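Local coordinates for inactive PncC family protein (PDB 5KOL) that belongs to the CinA family but lacks nicotinamide-nucleotide (NMN) amidohydrolase activity, its own role being unknown, at residues A[16-21]-A[160-164]. Residues are numbered along the deposited sequence.
Sequences DTIENL and AVRFA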
loop_
_atom_site.group_PDB
_atom_site.type_symbol
_atom_site.label_atom_id
_atom_site.label_comp_id
_atom_site.label_asym_id
_atom_site.label_seq_id
_atom_site.Cartn_x
_atom_site.Cartn_y
_atom_site.Cartn_z
ATOM N N ASP A 16 17.658 15.177 -0.993
ATOM C CA ASP A 16 17.006 13.886 -1.232
ATOM C C ASP A 16 15.579 13.879 -0.675
ATOM O O ASP A 16 15.219 13.089 0.198
ATOM C CB ASP A 16 17.815 12.737 -0.634
ATOM C CG ASP A 16 19.221 12.665 -1.180
ATOM O OD1 ASP A 16 20.173 12.593 -0.381
ATOM O OD2 ASP A 16 19.384 12.753 -2.417
ATOM N N THR A 17 14.754 14.785 -1.198
ATOM C CA THR A 17 13.339 14.772 -0.857
ATOM C C THR A 17 12.634 13.619 -1.578
ATOM O O THR A 17 13.123 13.096 -2.573
ATOM C CB THR A 17 12.680 16.104 -1.237
ATOM O OG1 THR A 17 12.757 16.284 -2.659
ATOM C CG2 THR A 17 13.404 17.276 -0.565
ATOM N N ILE A 18 11.456 13.233 -1.072
ATOM C CA ILE A 18 10.646 12.253 -1.801
ATOM C C ILE A 18 10.443 12.703 -3.240
ATOM O O ILE A 18 10.541 11.910 -4.179
ATOM C CB ILE A 18 9.293 12.030 -1.098
ATOM C CG1 ILE A 18 9.506 11.336 0.239
ATOM C CG2 ILE A 18 8.355 11.228 -1.993
ATOM C CD1 ILE A 18 10.134 9.999 0.071
ATOM N N GLU A 19 10.157 13.989 -3.430
ATOM C CA GLU A 19 9.867 14.504 -4.761
ATOM C C GLU A 19 11.067 14.340 -5.688
ATOM O O GLU A 19 10.925 13.856 -6.817
ATOM C CB GLU A 19 9.460 15.983 -4.674
ATOM C CG GLU A 19 8.110 16.284 -4.013
ATOM C CD GLU A 19 8.021 15.878 -2.532
ATOM O OE1 GLU A 19 6.960 15.341 -2.139
ATOM O OE2 GLU A 19 8.990 16.090 -1.760
ATOM N N ASN A 20 12.257 14.765 -5.237
ATOM C CA ASN A 20 13.446 14.723 -6.090
ATOM C C ASN A 20 13.886 13.291 -6.357
ATOM O O ASN A 20 14.335 12.972 -7.462
ATOM C CB ASN A 20 14.590 15.521 -5.460
ATOM C CG ASN A 20 14.371 17.026 -5.534
ATOM O OD1 ASN A 20 13.514 17.501 -6.284
ATOM N ND2 ASN A 20 15.146 17.784 -4.758
ATOM N N LEU A 21 13.764 12.416 -5.359
ATOM C CA LEU A 21 14.170 11.023 -5.535
ATOM C C LEU A 21 13.277 10.309 -6.543
ATOM O O LEU A 21 13.768 9.560 -7.392
ATOM C CB LEU A 21 14.120 10.295 -4.187
ATOM C CG LEU A 21 15.088 10.768 -3.101
ATOM C CD1 LEU A 21 14.762 10.149 -1.732
ATOM C CD2 LEU A 21 16.516 10.445 -3.556
ATOM N N ALA A 160 13.038 5.987 6.385
ATOM C CA ALA A 160 13.081 4.686 5.714
ATOM C C ALA A 160 12.591 4.791 4.278
ATOM O O ALA A 160 13.176 4.183 3.369
ATOM C CB ALA A 160 12.238 3.658 6.483
ATOM N N VAL A 161 11.495 5.521 4.055
ATOM C CA VAL A 161 10.977 5.662 2.693
ATOM C C VAL A 161 12.006 6.376 1.814
ATOM O O VAL A 161 12.330 5.913 0.714
ATOM C CB VAL A 161 9.607 6.373 2.685
ATOM C CG1 VAL A 161 9.144 6.620 1.235
ATOM C CG2 VAL A 161 8.514 5.559 3.463
ATOM N N ARG A 162 12.555 7.505 2.290
ATOM C CA ARG A 162 13.564 8.219 1.497
ATOM C C ARG A 162 14.797 7.357 1.253
ATOM O O ARG A 162 15.360 7.361 0.151
ATOM C CB ARG A 162 13.984 9.524 2.189
ATOM C CG ARG A 162 12.944 10.635 2.091
ATOM C CD ARG A 162 13.284 11.821 3.024
ATOM N NE ARG A 162 14.507 12.524 2.666
ATOM C CZ ARG A 162 15.299 13.121 3.553
ATOM N NH1 ARG A 162 15.007 13.060 4.856
ATOM N NH2 ARG A 162 16.398 13.748 3.148
ATOM N N PHE A 163 15.249 6.630 2.274
ATOM C CA PHE A 163 16.437 5.793 2.118
ATOM C C PHE A 163 16.201 4.672 1.103
ATOM O O PHE A 163 17.068 4.375 0.275
ATOM C CB PHE A 163 16.839 5.198 3.469
ATOM C CG PHE A 163 18.008 4.275 3.382
ATOM C CD1 PHE A 163 19.294 4.778 3.364
ATOM C CD2 PHE A 163 17.825 2.894 3.307
ATOM C CE1 PHE A 163 20.387 3.954 3.267
ATOM C CE2 PHE A 163 18.921 2.052 3.212
ATOM C CZ PHE A 163 20.201 2.576 3.183
ATOM N N ALA A 164 15.042 4.013 1.185
ATOM C CA ALA A 164 14.717 2.929 0.255
ATOM C C ALA A 164 14.836 3.381 -1.200
ATOM O O ALA A 164 15.362 2.651 -2.058
ATOM C CB ALA A 164 13.298 2.419 0.541
#
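Two helices of the alpha/beta CinA fold meet here: the start of helix 18-31, with the residues leading into it, and the middle of the C-terminal helix 153-171. Along 160-164, Val161 begins the contact; its compact branched side chain puts CG1 3.7 Å from Ile18 CD1, and both residues also touch Ala50 of helix 46-52, so three helices share this apolar seam. Arg162 suits the partly exposed border: its aliphatic part packs on Ile18, where Arg162 CG lies 3.5 Å from Ile18 CD1, while the long chain carries the guanidinium to the backbone before helix 18-31. There the guanidinium edge meets a carbonyl: Arg162 NE donates to Asp16 O at 2.6 Å, and Arg162 NH2 adds a weak bond to Asp16 O at 3.2 Å and another weak one to Ala13 O. Leu21, a buried apolar side chain pointing toward the other helix, brings its CD1 3.4 Å from Arg162 O. Phe163 points away, its large ring meeting Phe134 of strand 131-138. Thr17 suits the N-cap because its hydroxyl can serve a first-turn amide that has no carbonyl one turn earlier in the helix: Thr17 OG1 accepts from Asn20 N at 3.0 Å.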